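Local coordinates for protein MIP07328p (Drosophila melanogaster, PDB 6FKK) that acts as a semaphorin axon-guidance cue with chemorepellent activity, probably signalling between cells by binding a receptor through its extracellular part, at residues A158-Y163 / R231-N235; P297-V301 / H384-I389; Q334-P340 / A354-I358; I455-S461 / V473-H477; P493-L499 / T518-L523. All blocks are in the same frame, centred on the assembly; numbering follows the deposited sequence.

Interaction 1: A158-Y163 / R231-N235; sequences ADGHLY and RVCKN
Ala158 to His161 form a type I' beta turn, the tip of a two-residue hairpin joining strands 154-158 and 161-165; Ala158 N to His161 O (2.9 Å) and His161 N to Ala158 O (3.1 Å) close it. Asp159 (53/42) and Gly160 (83/6) both have positive phi. This hairpin belongs to one blade of the sema beta-propeller, and residues 231-235 to the next sheet along the chain: strand 225-233 ends at Cys233, where the chain leaves extended geometry as Lys234 takes phi/psi -71/-32. No backbone hydrogen bond crosses between the segments, whose closest CA pair, Ala158 and Lys234, is 8.1 Å apart, so side chains make the contact. Lys234 (mtmt) lays its aliphatic part beside the hairpin, CD 3.9 Å from Ala158 CB, and its NZ reaches Asp159 OD2 at 3.1 Å in a salt bridge whose hydrogen bond is weak. Glu202 is the stronger partner of the same ammonium. Cys233 points away, into a disulfide with Cys343. Tyr163 (chi1 m, chi2 78°) bridges the gap between the sheets: Val232 CG2 sits 4.2 Å from its CD2, while its OH comes within 3.2 Å of Lys234 CA.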
# COMPACT_ATOMS: atom_id res chain seq x y z
N ALA A 158 -0.33 -5.47 -15.50
CA ALA A 158 1.01 -5.23 -16.00
C ALA A 158 1.18 -5.86 -17.37
O ALA A 158 0.92 -7.06 -17.54
CB ALA A 158 2.06 -5.79 -15.03
N ASP A 159 1.61 -5.05 -18.34
CA ASP A 159 1.90 -5.50 -19.70
C ASP A 159 0.73 -6.27 -20.31
O ASP A 159 0.89 -7.29 -20.97
CB ASP A 159 3.17 -6.35 -19.74
CG ASP A 159 4.43 -5.51 -19.67
OD1 ASP A 159 4.32 -4.28 -19.45
OD2 ASP A 159 5.53 -6.08 -19.84
N GLY A 160 -0.48 -5.75 -20.08
CA GLY A 160 -1.68 -6.28 -20.69
C GLY A 160 -2.30 -7.49 -20.01
O GLY A 160 -3.25 -8.05 -20.56
N HIS A 161 -1.80 -7.90 -18.85
CA HIS A 161 -2.35 -9.04 -18.14
C HIS A 161 -2.68 -8.64 -16.71
O HIS A 161 -2.10 -7.70 -16.15
CB HIS A 161 -1.38 -10.23 -18.14
CG HIS A 161 -1.17 -10.83 -19.49
ND1 HIS A 161 -1.95 -11.86 -19.98
CD2 HIS A 161 -0.27 -10.56 -20.46
CE1 HIS A 161 -1.54 -12.19 -21.19
NE2 HIS A 161 -0.52 -11.41 -21.51
N LEU A 162 -3.62 -9.37 -16.12
CA LEU A 162 -4.09 -9.11 -14.76
C LEU A 162 -3.42 -10.08 -13.80
O LEU A 162 -3.61 -11.30 -13.91
CB LEU A 162 -5.61 -9.23 -14.68
CG LEU A 162 -6.24 -9.02 -13.30
CD1 LEU A 162 -5.91 -7.63 -12.78
CD2 LEU A 162 -7.74 -9.23 -13.36
N TYR A 163 -2.64 -9.54 -12.87
CA TYR A 163 -1.96 -10.34 -11.85
C TYR A 163 -2.76 -10.22 -10.56
O TYR A 163 -2.66 -9.22 -9.84
CB TYR A 163 -0.52 -9.88 -11.67
CG TYR A 163 0.37 -10.24 -12.84
CD1 TYR A 163 0.34 -9.49 -14.01
CD2 TYR A 163 1.23 -11.33 -12.78
CE1 TYR A 163 1.14 -9.81 -15.09
CE2 TYR A 163 2.04 -11.66 -13.86
CZ TYR A 163 1.99 -10.90 -15.01
OH TYR A 163 2.78 -11.22 -16.08
N ARG A 231 7.51 -12.08 -5.47
CA ARG A 231 7.66 -11.62 -6.85
C ARG A 231 7.45 -12.78 -7.81
O ARG A 231 7.62 -13.95 -7.46
CB ARG A 231 9.03 -10.98 -7.09
CG ARG A 231 10.14 -11.95 -7.46
CD ARG A 231 11.44 -11.20 -7.70
NE ARG A 231 12.50 -12.07 -8.19
CZ ARG A 231 13.75 -11.67 -8.43
NH1 ARG A 231 14.08 -10.40 -8.22
NH2 ARG A 231 14.66 -12.52 -8.87
N VAL A 232 7.07 -12.43 -9.04
CA VAL A 232 6.93 -13.37 -10.14
C VAL A 232 7.46 -12.72 -11.40
O VAL A 232 7.39 -11.49 -11.57
CB VAL A 232 5.46 -13.82 -10.34
CG1 VAL A 232 4.99 -14.68 -9.19
CG2 VAL A 232 4.56 -12.60 -10.50
N CYS A 233 8.02 -13.53 -12.29
CA CYS A 233 8.44 -13.05 -13.60
C CYS A 233 7.22 -12.91 -14.50
O CYS A 233 6.38 -13.82 -14.57
CB CYS A 233 9.46 -13.99 -14.23
SG CYS A 233 11.09 -14.03 -13.44
N LYS A 234 7.12 -11.78 -15.21
CA LYS A 234 5.98 -11.58 -16.09
C LYS A 234 6.06 -12.49 -17.31
O LYS A 234 5.02 -12.93 -17.82
CB LYS A 234 5.89 -10.12 -16.52
CG LYS A 234 5.72 -9.15 -15.36
CD LYS A 234 5.39 -7.74 -15.84
CE LYS A 234 6.54 -7.14 -16.63
NZ LYS A 234 6.33 -5.68 -16.90
N ASN A 235 7.26 -12.80 -17.78
CA ASN A 235 7.46 -13.67 -18.94
C ASN A 235 7.40 -15.15 -18.58
O ASN A 235 7.83 -15.99 -19.38
CB ASN A 235 8.79 -13.35 -19.62
CG ASN A 235 9.99 -13.79 -18.79
OD1 ASN A 235 9.92 -13.86 -17.56
ND2 ASN A 235 11.09 -14.10 -19.46

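Interaction 2: P297-V301 / H384-I389; sequences PGSAV and HRLTAI
Two strands from successive blades of the sema propeller face each other here without sharing a sheet. Strand 298-301 and the weakly bonded strand at about 386-389 run in nearly the same direction, 16° apart, with axes 7.7 Å apart at closest approach; Ser299 and Arg385 form the closest CA pair at 5.6 Å. Ser299 (chi1 m) points across the gap, and its OG accepts a hydrogen bond from Leu386 N (3.1 Å, 157° at the hydrogen). Leu386 (mt) turns toward strand 298-305 and sets CD1 3.7 Å from CG2 of Val301 (chi1 t). The other gamma carbon of Val301, CG1, lies 4.1 Å from CD1 of Ile389 (chi1 t, chi2 82°). Leu386 and Ile389 can point the same way although three residues apart because Thr387 and Ala388 form a classic beta bulge opposite Gly409, with Thr387 at phi/psi -133/-29. Val288 of strand 282-290 touches both side chains. At the outer end Arg385 (mtt, chi4 -96°) starts sideways, then reaches back so that Pro297 CB lies over one face of its guanidinium, 3.8 Å from NH2; NH1 makes a weak hydrogen bond to Thr291 O. An apolar cluster of Val301, Leu386 and Ile389 thus stands beside one amide-to-serine hydrogen bond and a guanidinium packed on a proline, a contact of mixed chemistry.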
# COMPACT_ATOMS: atom_id res chain seq x y z
N PRO A 297 0.05 -2.94 21.98
CA PRO A 297 -0.43 -2.37 20.72
C PRO A 297 0.52 -1.30 20.20
O PRO A 297 0.86 -0.34 20.90
CB PRO A 297 -1.80 -1.78 21.08
CG PRO A 297 -1.79 -1.66 22.57
CD PRO A 297 -0.94 -2.79 23.07
N GLY A 298 0.96 -1.48 18.96
CA GLY A 298 1.95 -0.59 18.37
C GLY A 298 1.78 -0.50 16.87
O GLY A 298 1.36 -1.46 16.22
N SER A 299 2.11 0.67 16.33
CA SER A 299 2.08 0.91 14.90
C SER A 299 3.40 1.55 14.48
O SER A 299 4.06 2.21 15.28
CB SER A 299 0.92 1.81 14.49
OG SER A 299 -0.31 1.29 14.97
N ALA A 300 3.76 1.35 13.22
CA ALA A 300 5.02 1.89 12.72
C ALA A 300 4.93 2.11 11.22
O ALA A 300 4.15 1.46 10.52
CB ALA A 300 6.20 0.97 13.04
N VAL A 301 5.74 3.05 10.74
CA VAL A 301 5.90 3.31 9.31
C VAL A 301 7.34 2.99 8.95
O VAL A 301 8.28 3.58 9.51
CB VAL A 301 5.56 4.76 8.95
CG1 VAL A 301 5.92 5.03 7.50
CG2 VAL A 301 4.09 5.04 9.19
N HIS A 384 -5.00 3.94 19.25
CA HIS A 384 -5.31 3.85 17.83
C HIS A 384 -4.13 3.24 17.10
O HIS A 384 -2.98 3.31 17.55
CB HIS A 384 -5.67 5.22 17.24
CG HIS A 384 -4.59 6.24 17.36
ND1 HIS A 384 -4.64 7.28 18.27
CD2 HIS A 384 -3.42 6.39 16.69
CE1 HIS A 384 -3.56 8.02 18.15
NE2 HIS A 384 -2.80 7.50 17.20
N ARG A 385 -4.42 2.64 15.95
CA ARG A 385 -3.42 2.04 15.09
C ARG A 385 -3.42 2.73 13.74
O ARG A 385 -4.45 3.23 13.28
CB ARG A 385 -3.68 0.54 14.89
CG ARG A 385 -3.70 -0.29 16.17
CD ARG A 385 -4.18 -1.71 15.89
NE ARG A 385 -4.09 -2.57 17.07
CZ ARG A 385 -3.07 -3.38 17.32
NH1 ARG A 385 -2.05 -3.45 16.48
NH2 ARG A 385 -3.07 -4.13 18.42
N LEU A 386 -2.25 2.76 13.09
CA LEU A 386 -2.14 3.31 11.75
C LEU A 386 -2.72 2.33 10.73
O LEU A 386 -2.60 1.11 10.87
CB LEU A 386 -0.69 3.62 11.41
CG LEU A 386 0.03 4.67 12.26
CD1 LEU A 386 1.45 4.88 11.75
CD2 LEU A 386 -0.73 5.99 12.29
N THR A 387 -3.35 2.88 9.69
CA THR A 387 -4.08 2.05 8.72
C THR A 387 -3.78 2.40 7.27
O THR A 387 -3.85 1.51 6.41
CB THR A 387 -5.59 2.16 8.97
OG1 THR A 387 -6.00 3.53 8.86
CG2 THR A 387 -5.96 1.62 10.34
N ALA A 388 -3.44 3.65 6.97
CA ALA A 388 -3.25 4.10 5.60
C ALA A 388 -1.93 4.84 5.47
O ALA A 388 -1.30 5.22 6.46
CB ALA A 388 -4.41 5.00 5.14
N ILE A 389 -1.52 5.07 4.22
CA ILE A 389 -0.22 5.68 3.93
C ILE A 389 -0.32 6.41 2.60
O ILE A 389 -1.00 5.96 1.67
CB ILE A 389 0.90 4.62 3.92
CG1 ILE A 389 2.27 5.26 3.68
CG2 ILE A 389 0.60 3.54 2.89
CD1 ILE A 389 2.89 5.86 4.91

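Interaction 3: Q334-P340 / A354-I358; sequences QVPKPRP and AVNFI
Phe357 presents one face of its ring to Pro336, whose CD stands 3.7 Å from the ring centroid and 21° off the normal, a CH-pi contact; the closest atoms are Pro336 CD and Phe357 CD2 at 3.5 Å. The phenyl group (chi1 t, chi2 89°) leaves helix 352-360 toward a proline-rich loop, 334-340, that folds around it. Val335 and Pro336 are extended (-71/146 and -62/175), Lys337 breaks the run with -68/-51, and Pro338 to Pro340 are extended again, so the loop turns back and both Pro336 and Pro340 face the helix. Pro340 CG approaches Phe357 CD2 at 3.7 Å, and Val335 CG1 lies 4.2 Å from CZ of Phe357. One helical turn apart, Ala354 and Ile358 complete the contact: Ala354 CB meets Pro336 CB at 3.9 Å, and Ile358 CD1 (chi1 t, chi2 t) meets Pro340 CB, also at 3.9 Å. The closest CA pairs, Pro336 with Ala354 (5.5 Å) and Pro340 with Ile358 (6.1 Å), show loop and helix advancing together. No hydrogen bond links the segments; the fit is mainly apolar, with Gln334 O 3.8 Å from Phe357 CE1 at the rim. Phe317 adds an edge-to-face contact with Phe357. Loop and helix both lie in the long insertion between strands 298-305 and 377-380, consistent with the extrusion that interrupts a propeller blade in sema domains.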
# COMPACT_ATOMS: atom_id res chain seq x y z
N GLN A 334 23.72 -26.67 -4.12
CA GLN A 334 22.47 -27.38 -4.30
C GLN A 334 21.45 -26.61 -5.14
O GLN A 334 20.45 -27.20 -5.57
CB GLN A 334 21.86 -27.72 -2.93
CG GLN A 334 20.77 -28.78 -2.97
CD GLN A 334 20.13 -29.01 -1.61
OE1 GLN A 334 20.75 -28.77 -0.57
NE2 GLN A 334 18.89 -29.48 -1.61
N VAL A 335 21.69 -25.33 -5.41
CA VAL A 335 20.77 -24.53 -6.22
C VAL A 335 20.86 -25.00 -7.67
O VAL A 335 21.94 -25.41 -8.12
CB VAL A 335 21.06 -23.03 -6.08
CG1 VAL A 335 20.88 -22.59 -4.64
CG2 VAL A 335 22.47 -22.71 -6.56
N PRO A 336 19.76 -24.96 -8.43
CA PRO A 336 19.77 -25.48 -9.81
C PRO A 336 20.73 -24.74 -10.74
O PRO A 336 21.36 -23.75 -10.35
CB PRO A 336 18.32 -25.30 -10.27
CG PRO A 336 17.52 -25.29 -8.99
CD PRO A 336 18.40 -24.62 -7.98
N LYS A 337 20.86 -25.23 -11.98
CA LYS A 337 21.92 -24.75 -12.87
C LYS A 337 21.69 -23.30 -13.28
O LYS A 337 22.61 -22.48 -13.12
CB LYS A 337 22.07 -25.71 -14.05
CG LYS A 337 21.97 -27.14 -13.61
CD LYS A 337 21.55 -27.98 -14.75
CE LYS A 337 22.45 -27.77 -15.93
NZ LYS A 337 22.67 -29.15 -16.40
N PRO A 338 20.52 -22.90 -13.79
CA PRO A 338 20.17 -21.48 -13.73
C PRO A 338 19.58 -21.17 -12.37
O PRO A 338 18.98 -22.02 -11.72
CB PRO A 338 19.13 -21.32 -14.85
CG PRO A 338 18.43 -22.62 -14.85
CD PRO A 338 19.48 -23.67 -14.49
N ARG A 339 19.80 -19.94 -11.92
CA ARG A 339 19.34 -19.57 -10.59
C ARG A 339 17.81 -19.48 -10.57
O ARG A 339 17.22 -18.90 -11.49
CB ARG A 339 19.95 -18.24 -10.16
CG ARG A 339 19.46 -17.80 -8.80
CD ARG A 339 20.31 -16.70 -8.22
NE ARG A 339 19.86 -16.38 -6.87
CZ ARG A 339 20.19 -17.07 -5.79
NH1 ARG A 339 19.72 -16.70 -4.61
NH2 ARG A 339 21.00 -18.12 -5.88
N PRO A 340 17.15 -20.06 -9.57
CA PRO A 340 15.69 -19.91 -9.48
C PRO A 340 15.30 -18.46 -9.29
O PRO A 340 16.02 -17.67 -8.67
CB PRO A 340 15.32 -20.75 -8.25
CG PRO A 340 16.45 -21.70 -8.08
CD PRO A 340 17.68 -20.97 -8.54
N ALA A 354 14.51 -28.44 -11.38
CA ALA A 354 14.66 -27.01 -11.13
C ALA A 354 13.34 -26.38 -10.72
O ALA A 354 13.31 -25.47 -9.88
CB ALA A 354 15.23 -26.32 -12.37
N VAL A 355 12.23 -26.85 -11.30
CA VAL A 355 10.92 -26.31 -10.94
C VAL A 355 10.51 -26.79 -9.55
O VAL A 355 9.98 -26.02 -8.74
CB VAL A 355 9.88 -26.67 -12.01
CG1 VAL A 355 8.51 -26.12 -11.62
CG2 VAL A 355 10.30 -26.13 -13.37
N ASN A 356 10.73 -28.08 -9.26
CA ASN A 356 10.40 -28.60 -7.94
C ASN A 356 11.22 -27.92 -6.85
O ASN A 356 10.74 -27.76 -5.72
CB ASN A 356 10.61 -30.11 -7.89
CG ASN A 356 9.45 -30.89 -8.48
OD1 ASN A 356 8.40 -31.04 -7.85
ND2 ASN A 356 9.63 -31.39 -9.70
N PHE A 357 12.45 -27.50 -7.17
CA PHE A 357 13.28 -26.84 -6.18
C PHE A 357 12.66 -25.51 -5.74
O PHE A 357 12.51 -25.25 -4.54
CB PHE A 357 14.69 -26.61 -6.73
CG PHE A 357 15.62 -25.93 -5.77
CD1 PHE A 357 16.38 -26.67 -4.88
CD2 PHE A 357 15.74 -24.55 -5.76
CE1 PHE A 357 17.23 -26.05 -3.99
CE2 PHE A 357 16.59 -23.92 -4.87
CZ PHE A 357 17.34 -24.67 -3.99
N ILE A 358 12.31 -24.66 -6.71
CA ILE A 358 11.73 -23.37 -6.36
C ILE A 358 10.35 -23.52 -5.74
O ILE A 358 9.89 -22.63 -5.02
CB ILE A 358 11.70 -22.45 -7.60
CG1 ILE A 358 11.49 -20.99 -7.17
CG2 ILE A 358 10.61 -22.88 -8.57
CD1 ILE A 358 11.48 -20.02 -8.32

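Interaction 4: I455-S461 / V473-H477; sequences ISTSKNS and VPLHH
Asn460 adopts a left-handed backbone (52/51) at the end of a tight hairpin, the position of a G1 beta bulge more often held by glycine. The type I turn runs from Thr457 to Asn460, with Asn460 N hydrogen-bonded to Thr457 O at 3.2 Å. Asn460 and Ser461 both face Ser456, whose N and O pair with Ser461 O and N, each at 3.0 Å. This geometry leads strand 452-456 into strand 461-465, which in turn lies antiparallel to 469-474: Ser461 and Pro474 form a non-hydrogen-bonded pair (CA-CA 4.8 Å). Just beyond, Leu475 N donates to Asn460 O (3.0 Å, 176°), and the side chain of Asn460 (chi1 t) extends along the exiting chain so that ND2 donates to His476 O (3.3 Å, 172°). Leu475 (chi1 t, chi2 73°) turns back toward the hairpin, CD1 3.9 Å from Ile455 CG1 and CD2 4.1 Å from Thr457 CG2, packing against the strand and the start of the turn. His476 (chi1 m) brings the edge of its ring to Asn460, CD2 3.7 Å from OD1, while its ring nitrogens are hydrogen-bonded, ND1 to Asp492 and NE2 to His392. In this sheet strand 18-21 pairs with 469-474: an N-terminal strand joins the last propeller strands in one blade, the usual closure of a beta-propeller.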
# COMPACT_ATOMS: atom_id res chain seq x y z
N ILE A 455 -3.57 11.48 -2.81
CA ILE A 455 -2.93 12.79 -2.80
C ILE A 455 -3.04 13.40 -4.18
O ILE A 455 -2.64 12.79 -5.18
CB ILE A 455 -1.46 12.69 -2.36
CG1 ILE A 455 -1.37 12.46 -0.85
CG2 ILE A 455 -0.70 13.93 -2.78
CD1 ILE A 455 0.06 12.47 -0.33
N SER A 456 -3.58 14.62 -4.24
CA SER A 456 -3.60 15.44 -5.45
C SER A 456 -2.78 16.69 -5.15
O SER A 456 -3.25 17.60 -4.48
CB SER A 456 -5.02 15.79 -5.87
OG SER A 456 -5.02 16.66 -6.99
N THR A 457 -1.54 16.72 -5.66
CA THR A 457 -0.65 17.82 -5.33
C THR A 457 -1.06 19.11 -6.03
O THR A 457 -0.95 20.20 -5.46
CB THR A 457 0.79 17.46 -5.70
OG1 THR A 457 0.83 16.99 -7.05
CG2 THR A 457 1.31 16.38 -4.77
N SER A 458 -1.54 19.01 -7.28
CA SER A 458 -1.89 20.20 -8.03
C SER A 458 -3.07 20.94 -7.41
O SER A 458 -3.12 22.18 -7.46
CB SER A 458 -2.20 19.83 -9.48
OG SER A 458 -3.39 19.06 -9.57
N LYS A 459 -4.02 20.22 -6.82
CA LYS A 459 -5.16 20.83 -6.17
C LYS A 459 -4.96 21.01 -4.67
O LYS A 459 -5.89 21.45 -3.98
CB LYS A 459 -6.43 20.01 -6.43
CG LYS A 459 -6.80 19.91 -7.90
CD LYS A 459 -8.18 19.31 -8.09
CE LYS A 459 -8.54 19.18 -9.57
NZ LYS A 459 -8.50 20.50 -10.27
N ASN A 460 -3.78 20.68 -4.15
CA ASN A 460 -3.46 20.80 -2.73
C ASN A 460 -4.53 20.11 -1.87
O ASN A 460 -5.07 20.68 -0.93
CB ASN A 460 -3.29 22.26 -2.33
CG ASN A 460 -2.61 22.43 -0.98
OD1 ASN A 460 -1.40 22.22 -0.86
ND2 ASN A 460 -3.38 22.81 0.03
N SER A 461 -4.82 18.86 -2.22
CA SER A 461 -5.94 18.13 -1.63
C SER A 461 -5.49 16.75 -1.18
O SER A 461 -4.91 16.00 -1.96
CB SER A 461 -7.10 18.01 -2.63
OG SER A 461 -8.18 17.30 -2.06
N VAL A 473 -9.47 17.19 2.61
CA VAL A 473 -8.87 18.15 3.53
C VAL A 473 -7.62 18.71 2.87
O VAL A 473 -7.05 18.06 1.98
CB VAL A 473 -8.56 17.50 4.89
CG1 VAL A 473 -9.83 16.96 5.52
CG2 VAL A 473 -7.51 16.41 4.73
N PRO A 474 -7.17 19.91 3.23
CA PRO A 474 -6.01 20.50 2.54
C PRO A 474 -4.75 19.67 2.73
O PRO A 474 -4.44 19.20 3.83
CB PRO A 474 -5.87 21.88 3.19
CG PRO A 474 -6.57 21.78 4.50
CD PRO A 474 -7.71 20.83 4.25
N LEU A 475 -4.01 19.49 1.63
CA LEU A 475 -2.76 18.75 1.68
C LEU A 475 -1.71 19.48 2.52
O LEU A 475 -0.89 18.84 3.18
CB LEU A 475 -2.23 18.50 0.27
CG LEU A 475 -1.01 17.60 0.11
CD1 LEU A 475 -1.39 16.14 0.34
CD2 LEU A 475 -0.39 17.78 -1.26
N HIS A 476 -1.73 20.81 2.50
CA HIS A 476 -0.82 21.62 3.29
C HIS A 476 -1.57 22.84 3.80
O HIS A 476 -2.25 23.52 3.02
CB HIS A 476 0.40 22.05 2.47
CG HIS A 476 1.25 20.91 2.00
ND1 HIS A 476 2.17 20.28 2.82
CD2 HIS A 476 1.33 20.28 0.81
CE1 HIS A 476 2.77 19.32 2.15
NE2 HIS A 476 2.28 19.29 0.92
N HIS A 477 -1.45 23.11 5.10
CA HIS A 477 -2.23 24.15 5.76
C HIS A 477 -1.54 25.51 5.76
O HIS A 477 -1.72 26.28 6.71
CB HIS A 477 -2.56 23.72 7.19
CG HIS A 477 -3.09 22.33 7.31
ND1 HIS A 477 -4.43 22.02 7.14
CD2 HIS A 477 -2.47 21.16 7.58
CE1 HIS A 477 -4.60 20.73 7.30
NE2 HIS A 477 -3.43 20.18 7.57

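Interaction 5: P493-L499 / T518-L523; sequences PICAWDL and TYLQSL
Backbone hydrogen bonds set the register of this antiparallel pair. Trp497 and Leu520 are a hydrogen-bonded pair (Trp497 N to Leu520 O 3.1 Å, Leu520 N to Trp497 O 2.9 Å), Asp498 and Tyr519 a non-hydrogen-bonded one (CA-CA 4.6 Å), and Leu499 N donates to Thr518 O (3.1 Å). Among side-chain bonds, Gln521 (chi1 t, chi2 t) takes over where the strands part: its NE2 donates to Pro493 O (3.1 Å) and Cys495 O (2.6 Å). Thr518 OG1 donates to Asp498 OD1 (3.1 Å), which also accepts from Gln500 N, while Asp498 OD2 forms a salt bridge with Lys505. Apolar contacts fill in between: Pro493 CB with Leu523 CD1 (3.7 Å), Ala496 CB with Tyr519 CD2 (4.1 Å) and Leu499 CD1 with Leu520 CD1 (4.0 Å). This is the small sheet of the disulfide-rich PSI domain, tied by Cys495 to Cys478. Strand 495-498 is central, between 503-506 and 519-520; Trp497 packs on helix 484-489, and Pro493 and Leu523 touch propeller strand 402-410.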
# COMPACT_ATOMS: atom_id res chain seq x y z
N PRO A 493 7.77 21.57 5.47
CA PRO A 493 8.82 22.09 4.56
C PRO A 493 8.28 22.95 3.43
O PRO A 493 9.07 23.64 2.78
CB PRO A 493 9.47 20.81 4.01
CG PRO A 493 8.43 19.75 4.19
CD PRO A 493 7.70 20.10 5.45
N ILE A 494 6.97 22.95 3.20
CA ILE A 494 6.39 23.71 2.10
C ILE A 494 5.84 25.07 2.53
O ILE A 494 5.62 25.93 1.67
CB ILE A 494 5.29 22.88 1.40
CG1 ILE A 494 5.26 23.17 -0.10
CG2 ILE A 494 3.93 23.14 2.02
CD1 ILE A 494 4.45 22.17 -0.88
N CYS A 495 5.62 25.29 3.82
CA CYS A 495 5.14 26.57 4.33
C CYS A 495 6.31 27.39 4.84
O CYS A 495 7.13 26.89 5.62
CB CYS A 495 4.11 26.38 5.44
SG CYS A 495 2.69 25.29 5.10
N ALA A 496 6.39 28.65 4.41
CA ALA A 496 7.37 29.59 4.90
C ALA A 496 6.68 30.91 5.19
O ALA A 496 5.64 31.22 4.61
CB ALA A 496 8.52 29.79 3.91
N TRP A 497 7.26 31.70 6.09
CA TRP A 497 6.66 32.95 6.55
C TRP A 497 7.34 34.13 5.87
O TRP A 497 8.55 34.32 6.02
CB TRP A 497 6.77 33.08 8.07
CG TRP A 497 6.19 34.36 8.57
CD1 TRP A 497 6.87 35.47 8.97
CD2 TRP A 497 4.80 34.67 8.72
NE1 TRP A 497 5.99 36.45 9.36
CE2 TRP A 497 4.71 35.98 9.22
CE3 TRP A 497 3.62 33.96 8.49
CZ2 TRP A 497 3.50 36.60 9.49
CZ3 TRP A 497 2.41 34.57 8.76
CH2 TRP A 497 2.36 35.88 9.25
N ASP A 498 6.56 34.92 5.14
CA ASP A 498 7.06 36.14 4.52
C ASP A 498 7.02 37.28 5.53
O ASP A 498 5.99 37.54 6.15
CB ASP A 498 6.23 36.48 3.28
CG ASP A 498 6.84 37.61 2.46
OD1 ASP A 498 7.93 38.10 2.82
OD2 ASP A 498 6.22 38.01 1.45
N LEU A 499 8.16 37.95 5.70
CA LEU A 499 8.19 39.10 6.60
C LEU A 499 7.68 40.36 5.92
O LEU A 499 7.17 41.26 6.60
CB LEU A 499 9.61 39.33 7.12
CG LEU A 499 10.11 38.27 8.10
CD1 LEU A 499 11.52 38.60 8.58
CD2 LEU A 499 9.16 38.15 9.27
N THR A 518 13.37 37.20 2.20
CA THR A 518 12.67 37.70 3.38
C THR A 518 11.82 36.63 4.06
O THR A 518 10.98 36.97 4.89
CB THR A 518 11.80 38.90 3.00
OG1 THR A 518 10.89 38.52 1.96
CG2 THR A 518 12.65 40.06 2.53
N TYR A 519 12.03 35.36 3.74
CA TYR A 519 11.22 34.28 4.28
C TYR A 519 11.93 33.61 5.45
O TYR A 519 13.16 33.63 5.55
CB TYR A 519 10.91 33.23 3.20
CG TYR A 519 9.96 33.69 2.10
CD1 TYR A 519 9.67 35.03 1.92
CD2 TYR A 519 9.36 32.76 1.26
CE1 TYR A 519 8.81 35.45 0.92
CE2 TYR A 519 8.50 33.17 0.26
CZ TYR A 519 8.22 34.51 0.09
OH TYR A 519 7.36 34.91 -0.90
N LEU A 520 11.14 33.00 6.33
CA LEU A 520 11.66 32.31 7.51
C LEU A 520 11.09 30.90 7.57
O LEU A 520 9.89 30.69 7.34
CB LEU A 520 11.31 33.06 8.80
CG LEU A 520 12.03 34.39 9.05
CD1 LEU A 520 11.57 34.99 10.37
CD2 LEU A 520 13.54 34.18 9.06
N GLN A 521 11.96 29.94 7.88
CA GLN A 521 11.54 28.55 8.06
C GLN A 521 12.61 27.84 8.89
O GLN A 521 13.80 28.07 8.70
CB GLN A 521 11.34 27.83 6.73
CG GLN A 521 10.83 26.40 6.86
CD GLN A 521 10.63 25.72 5.52
OE1 GLN A 521 11.59 25.30 4.88
NE2 GLN A 521 9.38 25.61 5.10
N SER A 522 12.16 26.98 9.80
CA SER A 522 13.07 26.25 10.68
C SER A 522 12.54 24.83 10.83
O SER A 522 11.57 24.60 11.56
CB SER A 522 13.22 26.94 12.03
OG SER A 522 14.18 26.27 12.84
N LEU A 523 13.17 23.88 10.14
CA LEU A 523 12.78 22.48 10.23
C LEU A 523 13.67 21.66 11.15
O LEU A 523 13.22 20.64 11.67
CB LEU A 523 12.80 21.83 8.83
CG LEU A 523 11.97 22.49 7.73
CD1 LEU A 523 12.09 21.70 6.44
CD2 LEU A 523 10.52 22.59 8.16

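How the interactions relate
Interactions 1, 2 and 4 are largely buried in the propeller, interaction 3 is partly buried at its periphery, and interaction 5 is a buried contact within the PSI part. The first two both reach the large sheet that includes strands 225-233 and 298-305, yet lie on opposite sides of the chain's centre, about 30 Å apart between centres; each joins separate sheets through side chains, one with a salt bridge, the other with a serine-to-amide hydrogen bond beside an apolar cluster. Interactions 4 and 5 combine backbone with side-chain hydrogen bonds along antiparallel strands. They also touch where the propeller meets the PSI part, His476 ND1 lying 3.5 Å from Ile494 CG2. Interaction 3, lacking hydrogen bonds, comes within about 5 Å of interaction 1 between nearest atoms.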